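Long form salivary protein D7L1 (Anopheles stephensi, PDB 3NHI) binds and sequesters cysteinyl leukotrienes and thromboxane A2 analogues, blunting the host response while the female mosquito feeds on blood. Local coordinates at residues N67-D72 / A102-G107; E153-Y158 / G196-D201; R176-T181 / A257-E262. One frame throughout, in Å; residues are numbered along the deposited sequence.

Interaction 1. Residues N67-D72 / A102-G107; sequences NAFKSD and ANAKSG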
loop_
_atom_site.group_PDB
_atom_site.type_symbol
_atom_site.label_atom_id
_atom_site.label_comp_id
_atom_site.label_asym_id
_atom_site.label_seq_id
_atom_site.Cartn_x
_atom_site.Cartn_y
_atom_site.Cartn_z
ATOM N N ASN A 67 17.256 6.582 -12.052
ATOM C CA ASN A 67 16.838 7.965 -12.274
ATOM C C ASN A 67 16.270 8.134 -13.683
ATOM O O ASN A 67 16.714 8.976 -14.461
ATOM C CB ASN A 67 17.982 8.956 -11.998
ATOM C CG ASN A 67 17.535 10.407 -12.103
ATOM O OD1 ASN A 67 16.389 10.745 -11.776
ATOM N ND2 ASN A 67 18.429 11.271 -12.575
ATOM N N ALA A 68 15.274 7.314 -13.999
ATOM C CA ALA A 68 14.755 7.233 -15.358
ATOM C C ALA A 68 13.249 7.022 -15.349
ATOM O O ALA A 68 12.725 6.310 -14.492
ATOM C CB ALA A 68 15.434 6.095 -16.117
ATOM N N PHE A 69 12.574 7.649 -16.313
ATOM C CA PHE A 69 11.206 7.297 -16.665
ATOM C C PHE A 69 11.246 6.011 -17.478
ATOM O O PHE A 69 12.037 5.871 -18.417
ATOM C CB PHE A 69 10.541 8.426 -17.462
ATOM C CG PHE A 69 10.222 9.647 -16.638
ATOM C CD1 PHE A 69 9.145 9.645 -15.757
ATOM C CD2 PHE A 69 10.989 10.800 -16.750
ATOM C CE1 PHE A 69 8.839 10.766 -14.988
ATOM C CE2 PHE A 69 10.685 11.932 -15.996
ATOM C CZ PHE A 69 9.610 11.911 -15.111
ATOM N N LYS A 70 10.413 5.059 -17.088
ATOM C CA LYS A 70 10.437 3.728 -17.670
ATOM C C LYS A 70 9.313 3.564 -18.685
ATOM O O LYS A 70 8.286 2.916 -18.426
ATOM C CB LYS A 70 10.364 2.686 -16.553
ATOM C CG LYS A 70 11.495 2.817 -15.529
ATOM C CD LYS A 70 12.856 2.516 -16.150
ATOM C CE LYS A 70 12.985 1.035 -16.472
ATOM N NZ LYS A 70 14.280 0.707 -17.140
ATOM N N SER A 71 9.519 4.148 -19.862
ATOM C CA SER A 71 8.478 4.243 -20.889
ATOM C C SER A 71 7.883 2.894 -21.288
ATOM O O SER A 71 6.676 2.789 -21.522
ATOM C CB SER A 71 9.010 4.959 -22.140
ATOM O OG SER A 71 9.982 4.183 -22.836
ATOM N N ASP A 72 8.716 1.861 -21.354
ATOM C CA ASP A 72 8.249 0.574 -21.850
ATOM C C ASP A 72 7.351 -0.170 -20.868
ATOM O O ASP A 72 6.689 -1.141 -21.235
ATOM C CB ASP A 72 9.421 -0.310 -22.294
ATOM C CG ASP A 72 10.080 0.162 -23.592
ATOM O OD1 ASP A 72 9.684 1.187 -24.186
ATOM O OD2 ASP A 72 11.028 -0.518 -24.014
ATOM N N ALA A 102 10.563 12.547 -21.871
ATOM C CA ALA A 102 10.664 13.276 -20.612
ATOM C C ALA A 102 12.069 13.188 -20.024
ATOM O O ALA A 102 12.696 12.123 -20.046
ATOM C CB ALA A 102 9.629 12.763 -19.624
ATOM N N ASN A 103 12.538 14.308 -19.472
ATOM C CA ASN A 103 13.884 14.418 -18.906
ATOM C C ASN A 103 13.802 14.503 -17.386
ATOM O O ASN A 103 13.348 15.510 -16.837
ATOM C CB ASN A 103 14.594 15.653 -19.480
ATOM C CG ASN A 103 16.062 15.743 -19.081
ATOM O OD1 ASN A 103 16.564 14.974 -18.258
ATOM N ND2 ASN A 103 16.758 16.699 -19.677
ATOM N N ALA A 104 14.236 13.437 -16.719
ATOM C CA ALA A 104 14.210 13.354 -15.256
ATOM C C ALA A 104 15.187 14.323 -14.604
ATOM O O ALA A 104 15.007 14.690 -13.439
ATOM C CB ALA A 104 14.489 11.940 -14.801
ATOM N N LYS A 105 16.205 14.739 -15.355
ATOM C CA LYS A 105 17.249 15.642 -14.837
ATOM C C LYS A 105 17.807 15.102 -13.510
ATOM O O LYS A 105 18.301 13.976 -13.472
ATOM C CB LYS A 105 16.746 17.096 -14.769
ATOM C CG LYS A 105 16.428 17.683 -16.137
ATOM C CD LYS A 105 16.086 19.162 -16.083
ATOM C CE LYS A 105 15.827 19.689 -17.480
ATOM N NZ LYS A 105 15.447 21.127 -17.490
ATOM N N SER A 106 17.715 15.871 -12.422
ATOM C CA SER A 106 18.298 15.447 -11.144
ATOM C C SER A 106 17.499 14.356 -10.425
ATOM O O SER A 106 18.019 13.672 -9.533
ATOM C CB SER A 106 18.489 16.646 -10.206
ATOM O OG SER A 106 17.262 17.011 -9.592
ATOM N N GLY A 107 16.232 14.195 -10.807
ATOM C CA GLY A 107 15.342 13.276 -10.118
ATOM C C GLY A 107 14.711 13.872 -8.868
ATOM O O GLY A 107 14.008 13.175 -8.139
#

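Interaction 2. Residues E153-Y158 / G196-D201; sequences ESFHAY and GLRYMD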
loop_
_atom_site.group_PDB
_atom_site.type_symbol
_atom_site.label_atom_id
_atom_site.label_comp_id
_atom_site.label_asym_id
_atom_site.label_seq_id
_atom_site.Cartn_x
_atom_site.Cartn_y
_atom_site.Cartn_z
ATOM N N GLU A 153 -11.832 -5.077 3.129
ATOM C CA GLU A 153 -11.359 -6.375 3.599
ATOM C C GLU A 153 -9.954 -6.177 4.144
ATOM O O GLU A 153 -9.095 -5.641 3.441
ATOM C CB GLU A 153 -11.327 -7.371 2.431
ATOM C CG GLU A 153 -10.783 -8.754 2.757
ATOM C CD GLU A 153 -10.739 -9.668 1.536
ATOM O OE1 GLU A 153 -10.614 -9.167 0.395
ATOM O OE2 GLU A 153 -10.798 -10.900 1.712
ATOM N N SER A 154 -9.694 -6.605 5.378
ATOM C CA SER A 154 -8.331 -6.449 5.916
ATOM C C SER A 154 -7.404 -7.475 5.294
ATOM O O SER A 154 -7.850 -8.538 4.840
ATOM C CB SER A 154 -8.310 -6.574 7.444
ATOM O OG SER A 154 -8.629 -7.895 7.865
ATOM N N PHE A 155 -6.107 -7.171 5.279
ATOM C CA PHE A 155 -5.171 -8.196 4.857
ATOM C C PHE A 155 -5.235 -9.426 5.740
ATOM O O PHE A 155 -5.121 -10.545 5.243
ATOM C CB PHE A 155 -3.734 -7.674 4.691
ATOM C CG PHE A 155 -3.371 -7.423 3.253
ATOM C CD1 PHE A 155 -3.294 -8.494 2.358
ATOM C CD2 PHE A 155 -3.145 -6.123 2.777
ATOM C CE1 PHE A 155 -3.011 -8.280 1.005
ATOM C CE2 PHE A 155 -2.852 -5.906 1.420
ATOM C CZ PHE A 155 -2.780 -6.984 0.538
ATOM N N HIS A 156 -5.469 -9.225 7.038
ATOM C CA HIS A 156 -5.542 -10.375 7.934
ATOM C C HIS A 156 -6.691 -11.308 7.539
ATOM O O HIS A 156 -6.519 -12.522 7.546
ATOM C CB HIS A 156 -5.669 -9.934 9.392
ATOM C CG HIS A 156 -4.574 -9.018 9.846
ATOM N ND1 HIS A 156 -4.310 -7.811 9.231
ATOM C CD2 HIS A 156 -3.703 -9.113 10.879
ATOM C CE1 HIS A 156 -3.302 -7.220 9.852
ATOM N NE2 HIS A 156 -2.920 -7.987 10.858
ATOM N N ALA A 157 -7.844 -10.749 7.174
ATOM C CA ALA A 157 -8.977 -11.572 6.754
ATOM C C ALA A 157 -8.758 -12.209 5.388
ATOM O O ALA A 157 -9.078 -13.390 5.193
ATOM C CB ALA A 157 -10.253 -10.753 6.760
ATOM N N TYR A 158 -8.233 -11.428 4.444
ATOM C CA TYR A 158 -7.903 -11.940 3.125
ATOM C C TYR A 158 -6.946 -13.133 3.229
ATOM O O TYR A 158 -7.155 -14.183 2.605
ATOM C CB TYR A 158 -7.298 -10.816 2.266
ATOM C CG TYR A 158 -6.726 -11.309 0.964
ATOM C CD1 TYR A 158 -7.512 -11.387 -0.182
ATOM C CD2 TYR A 158 -5.393 -11.737 0.887
ATOM C CE1 TYR A 158 -6.978 -11.861 -1.387
ATOM C CE2 TYR A 158 -4.863 -12.217 -0.295
ATOM C CZ TYR A 158 -5.650 -12.278 -1.420
ATOM O OH TYR A 158 -5.087 -12.768 -2.582
ATOM N N GLY A 196 1.344 -8.009 2.703
ATOM C CA GLY A 196 0.238 -7.064 2.504
ATOM C C GLY A 196 0.417 -5.746 3.245
ATOM O O GLY A 196 0.032 -4.681 2.749
ATOM N N LEU A 197 1.032 -5.809 4.424
ATOM C CA LEU A 197 1.309 -4.609 5.220
ATOM C C LEU A 197 2.615 -3.927 4.833
ATOM O O LEU A 197 2.965 -2.905 5.411
ATOM C CB LEU A 197 1.334 -4.947 6.712
ATOM C CG LEU A 197 0.112 -5.635 7.321
ATOM C CD1 LEU A 197 0.243 -5.663 8.841
ATOM C CD2 LEU A 197 -1.217 -5.035 6.898
ATOM N N ARG A 198 3.327 -4.517 3.872
ATOM C CA ARG A 198 4.616 -4.007 3.378
ATOM C C ARG A 198 5.709 -4.039 4.450
ATOM O O ARG A 198 6.693 -3.309 4.375
ATOM C CB ARG A 198 4.450 -2.614 2.746
ATOM C CG ARG A 198 3.968 -2.632 1.279
ATOM C CD ARG A 198 2.548 -3.210 1.077
ATOM N NE ARG A 198 2.098 -2.986 -0.297
ATOM C CZ ARG A 198 0.898 -3.312 -0.771
ATOM N NH1 ARG A 198 -0.012 -3.881 0.016
ATOM N NH2 ARG A 198 0.591 -3.051 -2.035
ATOM N N TYR A 199 5.528 -4.906 5.440
ATOM C CA TYR A 199 6.603 -5.251 6.383
ATOM C C TYR A 199 7.753 -5.966 5.677
ATOM O O TYR A 199 8.907 -5.907 6.121
ATOM C CB TYR A 199 6.073 -6.197 7.455
ATOM C CG TYR A 199 5.231 -5.605 8.556
ATOM C CD1 TYR A 199 4.817 -4.256 8.554
ATOM C CD2 TYR A 199 4.819 -6.414 9.608
ATOM C CE1 TYR A 199 4.043 -3.746 9.593
ATOM C CE2 TYR A 199 4.046 -5.923 10.640
ATOM C CZ TYR A 199 3.662 -4.593 10.644
ATOM O OH TYR A 199 2.886 -4.131 11.690
ATOM N N MET A 200 7.425 -6.706 4.623
ATOM C CA MET A 200 8.399 -7.438 3.834
ATOM C C MET A 200 7.994 -7.386 2.382
ATOM O O MET A 200 6.807 -7.263 2.066
ATOM C CB MET A 200 8.465 -8.911 4.266
ATOM C CG MET A 200 8.873 -9.110 5.704
ATOM S SD MET A 200 9.009 -10.839 6.192
ATOM C CE MET A 200 10.635 -11.225 5.549
ATOM N N ASP A 201 8.981 -7.471 1.503
ATOM C CA ASP A 201 8.723 -7.614 0.072
ATOM C C ASP A 201 9.786 -8.526 -0.513
ATOM O O ASP A 201 10.464 -9.226 0.231
ATOM C CB ASP A 201 8.612 -6.245 -0.628
ATOM C CG ASP A 201 9.927 -5.474 -0.692
ATOM O OD1 ASP A 201 9.866 -4.315 -1.159
ATOM O OD2 ASP A 201 10.997 -5.989 -0.305
#

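Interaction 3. Residues R176-T181 / A257-E262; sequences RRYKLT and AFDFHE. With SO4 (sulfate ion), chain D.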
loop_
_atom_site.group_PDB
_atom_site.type_symbol
_atom_site.label_atom_id
_atom_site.label_comp_id
_atom_site.label_asym_id
_atom_site.label_seq_id
_atom_site.Cartn_x
_atom_site.Cartn_y
_atom_site.Cartn_z
ATOM N N ARG A 176 -9.377 -13.435 15.451
ATOM C CA ARG A 176 -7.924 -13.570 15.448
ATOM C C ARG A 176 -7.344 -13.330 16.835
ATOM O O ARG A 176 -7.727 -12.393 17.523
ATOM C CB ARG A 176 -7.314 -12.590 14.444
ATOM C CG ARG A 176 -5.794 -12.617 14.377
ATOM C CD ARG A 176 -5.270 -11.742 13.247
ATOM N NE ARG A 176 -5.584 -10.317 13.397
ATOM C CZ ARG A 176 -4.894 -9.470 14.158
ATOM N NH1 ARG A 176 -3.855 -9.896 14.877
ATOM N NH2 ARG A 176 -5.255 -8.193 14.218
ATOM N N ARG A 177 -6.409 -14.182 17.236
ATOM C CA ARG A 177 -5.678 -13.962 18.477
ATOM C C ARG A 177 -4.181 -14.153 18.220
ATOM O O ARG A 177 -3.760 -14.410 17.084
ATOM C CB ARG A 177 -6.214 -14.863 19.606
ATOM C CG ARG A 177 -7.664 -14.558 19.989
ATOM C CD ARG A 177 -8.093 -15.197 21.286
ATOM N NE ARG A 177 -7.504 -14.545 22.456
ATOM C CZ ARG A 177 -7.814 -14.850 23.715
ATOM N NH1 ARG A 177 -8.711 -15.796 23.978
ATOM N NH2 ARG A 177 -7.226 -14.210 24.715
ATOM N N TYR A 178 -3.384 -14.027 19.271
ATOM C CA TYR A 178 -1.934 -14.054 19.131
ATOM C C TYR A 178 -1.317 -15.378 19.566
ATOM O O TYR A 178 -0.118 -15.451 19.845
ATOM C CB TYR A 178 -1.317 -12.837 19.839
ATOM C CG TYR A 178 -1.570 -11.573 19.054
ATOM C CD1 TYR A 178 -0.661 -11.142 18.098
ATOM C CD2 TYR A 178 -2.748 -10.841 19.226
ATOM C CE1 TYR A 178 -0.898 -9.997 17.347
ATOM C CE2 TYR A 178 -2.996 -9.692 18.477
ATOM C CZ TYR A 178 -2.062 -9.279 17.539
ATOM O OH TYR A 178 -2.274 -8.151 16.776
ATOM N N LYS A 179 -2.133 -16.429 19.574
ATOM C CA LYS A 179 -1.651 -17.761 19.934
ATOM C C LYS A 179 -0.637 -18.228 18.897
ATOM O O LYS A 179 -0.907 -18.205 17.692
ATOM C CB LYS A 179 -2.816 -18.736 20.006
ATOM C CG LYS A 179 -2.431 -20.155 20.414
ATOM C CD LYS A 179 -3.598 -21.131 20.270
ATOM C CE LYS A 179 -4.714 -20.827 21.259
ATOM N NZ LYS A 179 -4.331 -21.206 22.645
ATOM N N LEU A 180 0.541 -18.623 19.373
ATOM C CA LEU A 180 1.610 -19.075 18.490
ATOM C C LEU A 180 1.632 -20.600 18.413
ATOM O O LEU A 180 1.998 -21.274 19.378
ATOM C CB LEU A 180 2.959 -18.522 18.953
ATOM C CG LEU A 180 3.027 -16.991 19.087
ATOM C CD1 LEU A 180 4.363 -16.577 19.703
ATOM C CD2 LEU A 180 2.777 -16.291 17.745
ATOM N N THR A 181 1.227 -21.132 17.265
ATOM C CA THR A 181 1.113 -22.582 17.079
ATOM C C THR A 181 2.211 -23.174 16.205
ATOM O O THR A 181 2.404 -24.387 16.181
ATOM C CB THR A 181 -0.213 -22.934 16.414
ATOM O OG1 THR A 181 -0.268 -22.280 15.135
ATOM C CG2 THR A 181 -1.386 -22.492 17.287
ATOM N N ALA A 257 -0.297 -2.125 17.594
ATOM C CA ALA A 257 0.191 -1.624 16.306
ATOM C C ALA A 257 -0.316 -2.467 15.140
ATOM O O ALA A 257 -0.757 -1.934 14.123
ATOM C CB ALA A 257 1.711 -1.588 16.305
ATOM N N PHE A 258 -0.275 -3.784 15.312
ATOM C CA PHE A 258 -0.678 -4.733 14.274
ATOM C C PHE A 258 -2.198 -4.704 14.089
ATOM O O PHE A 258 -2.687 -4.767 12.949
ATOM C CB PHE A 258 -0.195 -6.113 14.707
ATOM C CG PHE A 258 -0.066 -7.147 13.613
ATOM C CD1 PHE A 258 0.750 -6.964 12.490
ATOM C CD2 PHE A 258 -0.687 -8.371 13.795
ATOM C CE1 PHE A 258 0.902 -7.998 11.536
ATOM C CE2 PHE A 258 -0.549 -9.397 12.868
ATOM C CZ PHE A 258 0.255 -9.220 11.735
ATOM N N ASP A 259 -2.945 -4.582 15.189
ATOM C CA ASP A 259 -4.403 -4.461 15.123
ATOM C C ASP A 259 -4.801 -3.162 14.426
ATOM O O ASP A 259 -5.720 -3.153 13.602
ATOM C CB ASP A 259 -5.043 -4.485 16.523
ATOM C CG ASP A 259 -4.919 -5.828 17.229
ATOM O OD1 ASP A 259 -4.580 -6.844 16.589
ATOM O OD2 ASP A 259 -5.214 -5.863 18.445
ATOM N N PHE A 260 -4.101 -2.069 14.726
ATOM C CA PHE A 260 -4.407 -0.795 14.055
ATOM C C PHE A 260 -4.128 -0.918 12.560
ATOM O O PHE A 260 -4.920 -0.445 11.739
ATOM C CB PHE A 260 -3.621 0.360 14.683
ATOM C CG PHE A 260 -4.001 1.725 14.161
ATOM C CD1 PHE A 260 -5.332 2.059 13.905
ATOM C CD2 PHE A 260 -3.028 2.687 13.983
ATOM C CE1 PHE A 260 -5.682 3.341 13.456
ATOM C CE2 PHE A 260 -3.361 3.971 13.539
ATOM C CZ PHE A 260 -4.692 4.300 13.281
ATOM N N HIS A 261 -3.021 -1.576 12.202
ATOM C CA HIS A 261 -2.758 -1.784 10.784
ATOM C C HIS A 261 -3.786 -2.726 10.151
ATOM O O HIS A 261 -4.147 -2.539 8.984
ATOM C CB HIS A 261 -1.323 -2.229 10.506
ATOM C CG HIS A 261 -0.833 -1.855 9.135
ATOM N ND1 HIS A 261 0.509 -1.797 8.828
ATOM C CD2 HIS A 261 -1.491 -1.495 8.004
ATOM C CE1 HIS A 261 0.656 -1.444 7.561
ATOM N NE2 HIS A 261 -0.541 -1.252 7.039
ATOM N N GLU A 262 -4.303 -3.699 10.901
ATOM C CA GLU A 262 -5.405 -4.482 10.335
ATOM C C GLU A 262 -6.554 -3.569 9.877
ATOM O O GLU A 262 -7.020 -3.665 8.732
ATOM C CB GLU A 262 -5.937 -5.568 11.273
ATOM C CG GLU A 262 -7.029 -6.327 10.532
ATOM C CD GLU A 262 -7.650 -7.494 11.260
ATOM O OE1 GLU A 262 -7.371 -7.709 12.459
ATOM O OE2 GLU A 262 -8.459 -8.189 10.611
HETATM S S SO4 D . -4.157 -12.537 22.802
HETATM O O1 SO4 D . -2.863 -13.157 23.063
HETATM O O2 SO4 D . -4.700 -13.052 21.553
HETATM O O3 SO4 D . -3.995 -11.088 22.702
HETATM O O4 SO4 D . -5.068 -12.850 23.899
HETATM O O HOH W 1 -6.793 -9.181 17.211
#

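Interaction 1. Residues N67-D72 / A102-G107
The amide of N67 meets K105 and G107 with its two branches. CG stands anti to the backbone N (chi1 -175°), which carries the group toward the loop. ND2 donates to the carbonyl oxygen of K105 at 2.9 Å, and the acceptor sits almost in the amide plane of N67, so the N-H is well aimed. OD1, on the other branch, rests 3.2 Å from the CA of G107; its hydrogen bond comes from elsewhere, the hydroxyl of Y62, so that both ends of the amide are held and its flip is fixed. G107, having no side chain, lets OD1 come this close to CA, and the backbone of G107 has a positive phi (83°). The turn is a type II' beta turn from A104 to G107, closed by G107 N to A104 O, and an Asx turn overlaps its start, with N103 OD1 accepting from K105 N. On the other side of the contact, N67 and A68 form a G1 beta bulge in the small hairpin of strands 62-63 and 68-69. Beyond the bulge F69 turns its ring to the loop: CD2 lies 3.7 Å from the CB of A102, and CE2 4.0 Å from the CB of A104. L112 and A115 of helix 109-130 and L99 of helix 89-101 also touch F69, which thereby packs at the junction of both helices.

Interaction 2. Residues E153-Y158 / G196-D201
The ring of F155 lies flat against the backbone of G196, where the first turn of helix 155-163 meets the end of helix 184-196 in the second, odorant-binding-protein-like half of this mainly helical D7 protein. G196 CA sits 3.4 Å from the ring centroid, only 8° off its normal, a CH-pi contact over the centre of one face. G196, with no side chain, lets its backbone come this close. The first torsion of F155, chi1 -101°, lies away from the staggered values. Helix 184-196 ends in a Schellman motif, with R198 at positive phi. The opposing helix starts at S154, its N-cap, whose OG accepts from A157 N at 3.0 Å. L197 spreads its two methyls between neighbours: CD2 faces CB of F155, whereas CD1 lies 4.0 Å from CE1 of H156, the two side chains crossing at about a right angle. R198 bends at chi2 and folds back over its own helix end, its guanidinium turned 68° from the phenyl plane. E9 forms a salt bridge with NH1 and Y13 a cation-pi contact, linking this helix end to helix 8-22. The same NH1 donates to G196 O at 2.8 Å, with the oxygen in the guanidinium plane, and lies 3.8 Å from CE2 of F155.

Interaction 3. Residues R176-T181 / A257-E262
R176 and Y178 of the loop before helix 184-196 bring their polar ends to D259 and E262, one turn apart on helix 251-266. The ionic part centres on R176. Its NE and NH2 grip E262 side-on, both on the single oxygen OE1, the NH2 bond being the shorter at 2.8 Å and the straighter at 164°. NH2 also makes a salt bridge with D259 OD1, again at 2.8 Å.

Hydrogen bonds of the Y178 hydroxyl complete the network. This group meets D259 tip to tip, OH donating to OD1 at 2.7 Å, and it reaches that oxygen from the face opposite to R176 NH2. The hydroxyl in turn accepts from R176 NH1 at 3.0 Å, so the tyrosine joins the arginine and aspartate. Apolar contact comes from F258, whose CD2 lies 3.9 Å from CE1 of Y178; the phenyl plane stands nearly perpendicular to the guanidinium.

A sulfate, probably from the crystallisation liquor, accepts from Y178 N, R177 NH2 and K255 NZ of the same helix. T293 bonds to R176 NE and E262 OE2. The whole is a buried salt-bridge network tying an interhelical loop to a helix of the second odorant-binding-protein-like half.

Interaction 1 stands apart from the other two, its centre 31 Å from that of interaction 2 and 41 Å from that of interaction 3, which lies across the centre of the chain; it is partly buried and mixes one side-chain amide hydrogen bond with apolar packing. Interactions 2 and 3 are both buried and adjoin. Interaction 2 joins two helix ends through ring and methyl packing, whereas interaction 3 pairs opposite charges between loop and helix, so the chemistry differs with place in the fold. They share a boundary: S154 OG lies 2.8 Å from E262 OE2, probably a hydrogen bond, and H156 packs against R176, F258 and E262.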